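Long-range contacts in UDP-N-acetylglucosamine 2-epimerase (Listeria monocytogenes, PDB 3OT5), which probably interconverts UDP-N-acetylglucosamine and UDP-N-acetylmannosamine by inverting the configuration at C2 of the sugar, as expected of a non-hydrolysing bacterial 2-epimerase: residues 146-151 against 183-187; 171-177 against 193-199. One frame throughout, in Å; residues are numbered along the deposited sequence. Where two conformers were deposited one is given.

Interaction 1: residues 146-151 against 183-187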
ATOM      1  N   ALA A 146      -4.697   3.681 -10.393  1.00 36.68           N
ATOM      2  CA  ALA A 146      -4.543   3.629 -11.832  1.00 36.49           C
ATOM      3  C   ALA A 146      -3.332   4.334 -12.377  1.00 36.73           C
ATOM      4  O   ALA A 146      -2.980   5.436 -11.934  1.00 38.81           O
ATOM      5  CB  ALA A 146      -5.804   4.240 -12.498  1.00 34.92           C
ATOM      6  N   GLY A 147      -2.687   3.698 -13.346  1.00 35.78           N
ATOM      7  CA  GLY A 147      -1.575   4.329 -14.026  1.00 38.75           C
ATOM      8  C   GLY A 147      -0.130   4.144 -13.646  1.00 39.66           C
ATOM      9  O   GLY A 147       0.716   4.817 -14.230  1.00 40.50           O
ATOM     10  N   LEU A 148       0.194   3.261 -12.701  1.00 39.78           N
ATOM     11  CA  LEU A 148       1.614   3.047 -12.381  1.00 40.19           C
ATOM     12  C   LEU A 148       2.230   2.329 -13.589  1.00 39.60           C
ATOM     13  O   LEU A 148       1.569   1.502 -14.237  1.00 38.15           O
ATOM     14  CB  LEU A 148       1.810   2.242 -11.090  1.00 40.98           C
ATOM     15  CG  LEU A 148       1.261   2.884  -9.812  1.00 43.91           C
ATOM     16  CD1 LEU A 148       1.383   1.923  -8.653  1.00 40.70           C
ATOM     17  CD2 LEU A 148       1.985   4.231  -9.523  1.00 46.63           C
ATOM     18  N   ARG A 149       3.464   2.676 -13.923  1.00 38.38           N
ATOM     19  CA  ARG A 149       4.126   2.083 -15.057  1.00 39.92           C
ATOM     20  C   ARG A 149       5.633   1.997 -14.895  1.00 41.82           C
ATOM     21  O   ARG A 149       6.265   2.898 -14.364  1.00 42.31           O
ATOM     22  CB  ARG A 149       3.909   2.938 -16.328  1.00 39.64           C
ATOM     23  CG  ARG A 149       2.518   3.141 -16.844  1.00 38.08           C
ATOM     24  CD  ARG A 149       1.926   1.922 -17.506  1.00 39.44           C
ATOM     25  NE  ARG A 149       0.605   2.221 -18.064  1.00 38.55           N
ATOM     26  CZ  ARG A 149      -0.548   2.062 -17.416  1.00 38.30           C
ATOM     27  NH1 ARG A 149      -0.581   1.594 -16.172  1.00 39.71           N
ATOM     28  NH2 ARG A 149      -1.684   2.378 -18.014  1.00 40.78           N
ATOM     29  N   THR A 150       6.186   0.892 -15.378  1.00 43.35           N
ATOM     30  CA  THR A 150       7.619   0.700 -15.465  1.00 44.84           C
ATOM     31  C   THR A 150       7.893   0.682 -16.973  1.00 45.58           C
ATOM     32  O   THR A 150       9.023   0.743 -17.399  1.00 48.01           O
ATOM     33  CB  THR A 150       8.075  -0.625 -14.884  1.00 44.43           C
ATOM     34  OG1 THR A 150       7.465  -1.696 -15.625  1.00 43.49           O
ATOM     35  CG2 THR A 150       7.702  -0.723 -13.390  1.00 43.49           C
ATOM     36  N   TRP A 151       6.832   0.573 -17.775  1.00 45.57           N
ATOM     37  CA  TRP A 151       6.935   0.512 -19.239  1.00 47.85           C
ATOM     38  C   TRP A 151       7.698  -0.745 -19.715  1.00 48.97           C
ATOM     39  O   TRP A 151       8.062  -0.859 -20.895  1.00 50.51           O
ATOM     40  CB  TRP A 151       7.587   1.778 -19.811  1.00 50.34           C
ATOM     41  CG  TRP A 151       6.973   3.071 -19.306  1.00 52.44           C
ATOM     42  CD1 TRP A 151       7.531   3.960 -18.420  1.00 55.32           C
ATOM     43  CD2 TRP A 151       5.687   3.589 -19.633  1.00 53.24           C
ATOM     44  NE1 TRP A 151       6.674   5.009 -18.201  1.00 55.13           N
ATOM     45  CE2 TRP A 151       5.534   4.806 -18.932  1.00 54.84           C
ATOM     46  CE3 TRP A 151       4.650   3.152 -20.462  1.00 54.01           C
ATOM     47  CZ2 TRP A 151       4.384   5.588 -19.033  1.00 54.98           C
ATOM     48  CZ3 TRP A 151       3.507   3.928 -20.559  1.00 53.39           C
ATOM     49  CH2 TRP A 151       3.384   5.133 -19.851  1.00 54.18           C
ATOM     50  N   ASN A 183       1.227   9.308 -16.945  1.00 47.19           N
ATOM     51  CA  ASN A 183       1.427   8.049 -17.660  1.00 46.03           C
ATOM     52  C   ASN A 183       0.202   7.732 -18.481  1.00 45.26           C
ATOM     53  O   ASN A 183       0.302   7.345 -19.644  1.00 45.73           O
ATOM     54  CB  ASN A 183       1.686   6.897 -16.684  1.00 44.44           C
ATOM     55  CG  ASN A 183       3.025   7.027 -15.975  1.00 45.97           C
ATOM     56  OD1 ASN A 183       3.894   7.768 -16.411  1.00 48.28           O
ATOM     57  ND2 ASN A 183       3.196   6.292 -14.901  1.00 42.72           N
ATOM     58  N   LEU A 184      -0.965   7.906 -17.872  1.00 44.45           N
ATOM     59  CA  LEU A 184      -2.213   7.625 -18.553  1.00 43.81           C
ATOM     60  C   LEU A 184      -2.421   8.608 -19.695  1.00 45.54           C
ATOM     61  O   LEU A 184      -2.873   8.220 -20.769  1.00 45.11           O
ATOM     62  CB  LEU A 184      -3.381   7.619 -17.565  1.00 42.55           C
ATOM     63  CG  LEU A 184      -3.365   6.414 -16.616  1.00 42.98           C
ATOM     64  CD1 LEU A 184      -4.279   6.632 -15.418  1.00 40.66           C
ATOM     65  CD2 LEU A 184      -3.722   5.117 -17.389  1.00 37.34           C
ATOM     66  N   LEU A 185      -2.071   9.872 -19.474  1.00 48.41           N
ATOM     67  CA  LEU A 185      -2.207  10.881 -20.521  1.00 51.53           C
ATOM     68  C   LEU A 185      -1.301  10.574 -21.713  1.00 53.16           C
ATOM     69  O   LEU A 185      -1.710  10.760 -22.858  1.00 54.37           O
ATOM     70  CB  LEU A 185      -1.910  12.281 -19.990  1.00 52.90           C
ATOM     71  CG  LEU A 185      -2.929  12.832 -18.994  1.00 53.62           C
ATOM     72  CD1 LEU A 185      -2.468  14.189 -18.464  1.00 53.41           C
ATOM     73  CD2 LEU A 185      -4.307  12.933 -19.633  1.00 50.87           C
ATOM     74  N   ALA A 186      -0.081  10.108 -21.443  1.00 53.95           N
ATOM     75  CA  ALA A 186       0.877   9.778 -22.508  1.00 56.06           C
ATOM     76  C   ALA A 186       0.357   8.636 -23.390  1.00 55.57           C
ATOM     77  O   ALA A 186       0.736   8.524 -24.556  1.00 57.68           O
ATOM     78  CB  ALA A 186       2.245   9.436 -21.923  1.00 55.97           C
ATOM     79  N   GLU A 187      -0.507   7.792 -22.829  1.00 53.95           N
ATOM     80  CA  GLU A 187      -1.119   6.696 -23.587  1.00 52.92           C
ATOM     81  C   GLU A 187      -2.406   7.162 -24.288  1.00 53.23           C
ATOM     82  O   GLU A 187      -3.147   6.355 -24.845  1.00 52.53           O
ATOM     83  CB  GLU A 187      -1.411   5.509 -22.676  1.00 51.28           C
ATOM     84  CG  GLU A 187      -0.154   4.856 -22.113  1.00 53.15           C
ATOM     85  CD  GLU A 187      -0.445   3.817 -21.059  1.00 53.26           C
ATOM     86  OE1 GLU A 187      -1.574   3.802 -20.512  1.00 53.44           O
ATOM     87  OE2 GLU A 187       0.470   3.022 -20.749  1.00 56.41           O
TER
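Arg149 and Glu187 reach for each other from opposite directions and join in a side-on, two-nitrogen salt bridge. Arg149 NE meets Glu187 OE2 at 2.8 Å on an almost straight bond (174°), while Arg149 NH2 gives a hydrogen to Glu187 OE1 at 2.9 Å. Both oxygens are approached on their syn side, and the two flat groups are turned 30° apart. With the chain bent at chi2, the guanidinium turns back toward its own backbone, where Arg149 NH1 bonds Leu148 O, 2.9 Å away; three bonds thus fix its rotation. Arginine suits this place because its flat guanidinium pairs with the carboxylate while its aliphatic part packs: CB sits over one face of the Trp151 ring, and CB and CG run past the amide of Asn183. That amide stands steeply to the indole, 78° between planes, with Asn183 OD1 at the ring edge, 3.4 Å from Trp151 CZ2. Asn183 ND2 donates to Gly147 O at 3.0 Å, the acceptor lying in the amide plane. Gly147, at a positive phi that glycine takes up comfortably, lets Leu184 lie close, Gly147 CA being 3.8 Å from Leu184 CG. Lys189 forms a second salt bridge with Glu187. The loop following strand 140-144 is in this way fastened to the C-terminal part of helix 178-186, with helix 159-169 touching Arg149 and Leu184 packing on strands 172-175 and 194-196.

Interaction 2: residues 171-177 against 193-199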
ATOM      1  N   ASP A 171     -12.938   2.939 -17.567  1.00 37.51           N
ATOM      2  CA  ASP A 171     -13.701   4.098 -17.971  1.00 38.64           C
ATOM      3  C   ASP A 171     -13.325   5.266 -17.082  1.00 37.26           C
ATOM      4  O   ASP A 171     -13.437   6.396 -17.479  1.00 37.66           O
ATOM      5  CB  ASP A 171     -15.177   3.801 -17.820  1.00 39.96           C
ATOM      6  CG  ASP A 171     -15.621   2.708 -18.731  1.00 41.38           C
ATOM      7  OD1 ASP A 171     -15.457   2.872 -19.957  1.00 48.62           O
ATOM      8  OD2 ASP A 171     -16.155   1.711 -18.231  1.00 43.51           O
ATOM      9  N   ILE A 172     -12.871   4.974 -15.870  1.00 37.34           N
ATOM     10  CA  ILE A 172     -12.485   6.014 -14.935  1.00 37.98           C
ATOM     11  C   ILE A 172     -11.262   5.523 -14.153  1.00 37.80           C
ATOM     12  O   ILE A 172     -11.186   4.369 -13.715  1.00 35.19           O
ATOM     13  CB  ILE A 172     -13.710   6.466 -14.081  1.00 39.49           C
ATOM     14  CG1 ILE A 172     -13.348   7.609 -13.140  1.00 40.89           C
ATOM     15  CG2 ILE A 172     -14.306   5.300 -13.324  1.00 39.01           C
ATOM     16  CD1 ILE A 172     -14.593   8.267 -12.521  1.00 45.86           C
ATOM     17  N   HIS A 173     -10.283   6.411 -14.035  1.00 38.51           N
ATOM     18  CA  HIS A 173      -9.022   6.088 -13.417  1.00 38.43           C
ATOM     19  C   HIS A 173      -8.798   6.932 -12.195  1.00 39.71           C
ATOM     20  O   HIS A 173      -8.943   8.160 -12.233  1.00 43.00           O
ATOM     21  CB  HIS A 173      -7.901   6.364 -14.418  1.00 37.57           C
ATOM     22  CG  HIS A 173      -8.128   5.740 -15.755  1.00 35.87           C
ATOM     23  ND1 HIS A 173      -7.576   4.532 -16.120  1.00 34.91           N
ATOM     24  CD2 HIS A 173      -8.870   6.150 -16.810  1.00 35.15           C
ATOM     25  CE1 HIS A 173      -7.953   4.233 -17.350  1.00 31.29           C
ATOM     26  NE2 HIS A 173      -8.748   5.194 -17.789  1.00 32.36           N
ATOM     27  N   PHE A 174      -8.433   6.267 -11.114  1.00 37.63           N
ATOM     28  CA  PHE A 174      -8.173   6.933  -9.876  1.00 38.84           C
ATOM     29  C   PHE A 174      -6.678   6.731  -9.656  1.00 39.50           C
ATOM     30  O   PHE A 174      -6.241   5.699  -9.187  1.00 39.92           O
ATOM     31  CB  PHE A 174      -9.047   6.326  -8.775  1.00 38.13           C
ATOM     32  CG  PHE A 174     -10.505   6.212  -9.161  1.00 37.15           C
ATOM     33  CD1 PHE A 174     -11.300   7.338  -9.261  1.00 36.44           C
ATOM     34  CD2 PHE A 174     -11.074   4.969  -9.424  1.00 37.72           C
ATOM     35  CE1 PHE A 174     -12.628   7.241  -9.603  1.00 40.19           C
ATOM     36  CE2 PHE A 174     -12.406   4.855  -9.759  1.00 38.32           C
ATOM     37  CZ  PHE A 174     -13.191   6.001  -9.863  1.00 43.00           C
ATOM     38  N   SER A 175      -5.893   7.717 -10.074  1.00 40.66           N
ATOM     39  CA  SER A 175      -4.447   7.644  -9.959  1.00 40.41           C
ATOM     40  C   SER A 175      -3.998   8.044  -8.570  1.00 39.94           C
ATOM     41  O   SER A 175      -4.602   8.907  -7.945  1.00 40.52           O
ATOM     42  CB  SER A 175      -3.783   8.555 -10.991  1.00 41.71           C
ATOM     43  OG  SER A 175      -4.108   8.141 -12.307  1.00 41.80           O
ATOM     44  N   PRO A 176      -2.946   7.402  -8.074  1.00 37.84           N
ATOM     45  CA  PRO A 176      -2.500   7.770  -6.759  1.00 39.62           C
ATOM     46  C   PRO A 176      -1.638   9.019  -6.801  1.00 41.14           C
ATOM     47  O   PRO A 176      -1.565   9.734  -5.809  1.00 43.36           O
ATOM     48  CB  PRO A 176      -1.671   6.562  -6.326  1.00 37.68           C
ATOM     49  CG  PRO A 176      -1.094   6.062  -7.586  1.00 36.04           C
ATOM     50  CD  PRO A 176      -2.159   6.288  -8.630  1.00 37.72           C
ATOM     51  N   THR A 177      -1.027   9.300  -7.947  1.00 41.19           N
ATOM     52  CA  THR A 177      -0.143  10.452  -8.064  1.00 43.39           C
ATOM     53  C   THR A 177      -0.267  11.169  -9.394  1.00 44.72           C
ATOM     54  O   THR A 177      -0.882  10.666 -10.348  1.00 42.40           O
ATOM     55  CB  THR A 177       1.330  10.020  -7.940  1.00 43.66           C
ATOM     56  OG1 THR A 177       1.651   9.117  -9.007  1.00 46.67           O
ATOM     57  CG2 THR A 177       1.587   9.330  -6.601  1.00 44.91           C
ATOM     58  N   THR A 193     -11.393  11.663 -17.637  1.00 47.76           N
ATOM     59  CA  THR A 193     -11.642  10.393 -16.958  1.00 44.85           C
ATOM     60  C   THR A 193     -10.598  10.020 -15.881  1.00 43.66           C
ATOM     61  O   THR A 193     -10.749   9.001 -15.194  1.00 40.23           O
ATOM     62  CB  THR A 193     -11.718   9.250 -17.982  1.00 43.75           C
ATOM     63  OG1 THR A 193     -10.438   9.057 -18.588  1.00 41.52           O
ATOM     64  CG2 THR A 193     -12.774   9.559 -19.060  1.00 44.80           C
ATOM     65  N   ILE A 194      -9.559  10.836 -15.719  1.00 44.69           N
ATOM     66  CA  ILE A 194      -8.511  10.537 -14.734  1.00 44.44           C
ATOM     67  C   ILE A 194      -8.571  11.465 -13.533  1.00 45.85           C
ATOM     68  O   ILE A 194      -8.671  12.694 -13.678  1.00 47.92           O
ATOM     69  CB  ILE A 194      -7.104  10.679 -15.343  1.00 45.82           C
ATOM     70  CG1 ILE A 194      -6.961   9.856 -16.624  1.00 45.31           C
ATOM     71  CG2 ILE A 194      -6.051  10.245 -14.334  1.00 44.31           C
ATOM     72  CD1 ILE A 194      -5.717  10.224 -17.405  1.00 46.92           C
ATOM     73  N   PHE A 195      -8.470  10.886 -12.341  1.00 44.27           N
ATOM     74  CA  PHE A 195      -8.496  11.677 -11.120  1.00 44.64           C
ATOM     75  C   PHE A 195      -7.350  11.294 -10.193  1.00 43.89           C
ATOM     76  O   PHE A 195      -7.259  10.148  -9.783  1.00 42.95           O
ATOM     77  CB  PHE A 195      -9.822  11.475 -10.377  1.00 43.85           C
ATOM     78  CG  PHE A 195     -11.025  11.914 -11.149  1.00 45.56           C
ATOM     79  CD1 PHE A 195     -11.537  13.198 -10.989  1.00 51.21           C
ATOM     80  CD2 PHE A 195     -11.646  11.056 -12.042  1.00 47.22           C
ATOM     81  CE1 PHE A 195     -12.643  13.610 -11.700  1.00 51.48           C
ATOM     82  CE2 PHE A 195     -12.767  11.467 -12.763  1.00 48.38           C
ATOM     83  CZ  PHE A 195     -13.265  12.739 -12.587  1.00 49.00           C
ATOM     84  N   VAL A 196      -6.475  12.252  -9.880  1.00 45.04           N
ATOM     85  CA  VAL A 196      -5.391  12.010  -8.947  1.00 43.49           C
ATOM     86  C   VAL A 196      -6.095  12.115  -7.610  1.00 44.38           C
ATOM     87  O   VAL A 196      -6.489  13.189  -7.183  1.00 45.32           O
ATOM     88  CB  VAL A 196      -4.263  13.065  -9.013  1.00 45.69           C
ATOM     89  CG1 VAL A 196      -3.144  12.717  -7.982  1.00 41.04           C
ATOM     90  CG2 VAL A 196      -3.687  13.152 -10.412  1.00 42.32           C
ATOM     91  N   THR A 197      -6.250  10.982  -6.955  1.00 43.20           N
ATOM     92  CA  THR A 197      -6.959  10.909  -5.693  1.00 43.07           C
ATOM     93  C   THR A 197      -6.081  10.635  -4.484  1.00 43.36           C
ATOM     94  O   THR A 197      -6.508  10.829  -3.343  1.00 42.92           O
ATOM     95  CB  THR A 197      -7.916   9.718  -5.777  1.00 42.14           C
ATOM     96  OG1 THR A 197      -7.143   8.527  -5.977  1.00 37.84           O
ATOM     97  CG2 THR A 197      -8.881   9.893  -6.950  1.00 38.91           C
ATOM     98  N   GLY A 198      -4.849  10.210  -4.731  1.00 43.64           N
ATOM     99  CA  GLY A 198      -3.956   9.804  -3.642  1.00 44.14           C
ATOM    100  C   GLY A 198      -4.132   8.293  -3.527  1.00 41.47           C
ATOM    101  O   GLY A 198      -4.917   7.691  -4.265  1.00 42.63           O
ATOM    102  N   ASN A 199      -3.427   7.701  -2.572  0.50 43.25           N
ATOM    103  CA  ASN A 199      -3.449   6.265  -2.326  0.50 41.15           C
ATOM    104  C   ASN A 199      -4.403   5.865  -1.197  0.50 40.70           C
ATOM    105  O   ASN A 199      -4.268   6.364  -0.081  0.50 40.00           O
ATOM    106  CB  ASN A 199      -2.024   5.826  -1.963  0.50 40.13           C
ATOM    107  CG  ASN A 199      -1.924   4.352  -1.623  0.50 38.96           C
ATOM    108  OD1 ASN A 199      -2.934   3.644  -1.550  0.50 36.83           O
ATOM    109  ND2 ASN A 199      -0.702   3.883  -1.400  0.50 33.27           N
TER
HETATM  110  O   HOH W   1     -10.651   6.733 -19.699  1.00 47.37           O
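The His173 ring has Thr193 OG1 near its plane at one edge, 3.8 Å from His173 CD2, and a water, also in plane, bridges the two side chains: it lies 3.1 Å from His173 NE2 and donates to Thr193 OG1, which Asp190 O engages as well. The histidine and threonine lie side by side, pointing the same way, which lets one water serve both. The Phe195 ring has His173 O near its plane at the edge, whereas Ile172 comes to it obliquely, Ile172 CD1 being 3.7 Å from Phe195 CE2. With CG1 anti to the backbone N (chi1 -177°), the isoleucine extends its longer branch to that ring. Between the two strands runs a parallel ladder: His173 N to Thr193 O, Phe195 N to His173 O at 2.8 Å, and Ser175 N to Phe195 O. Ser175 O then accepts from Thr197 N at 2.8 Å, carrying the pairing past the strand end. Phe174 and Phe195 share one face of the sheet, where helix 380-392 packs on Phe174; His173, Ile194, Ser175 and Val196 occupy the other, where helix 178-186 packs on them. Gly198 accommodates a positive phi (94°) as the chain turns away, and Thr177 caps the helix that follows it. Strand 172-175, helix 178-186 and strand 194-196 form a beta-alpha-beta crossover, the repeating unit of a Rossmann-like fold, here at one border of the N-terminal parallel sheet.

Helix 178-186 ties the two contacts together: it links the paired strands of interaction 2 and gives its C-terminal part to interaction 1. Interaction 2 is buried, held by regular main-chain bonds between neighbouring strands with side chains, mostly apolar, on both faces. Interaction 1 is only partly buried; there, irregular loop meets helix, and charged and amide side chains make the bonds that backbone groups make in the ladder. They touch directly. Ala146 probably hydrogen-bonds to Phe174 O through its N and to Ser175 OG through its O, while Leu184 packs on Ser175 and Ile194.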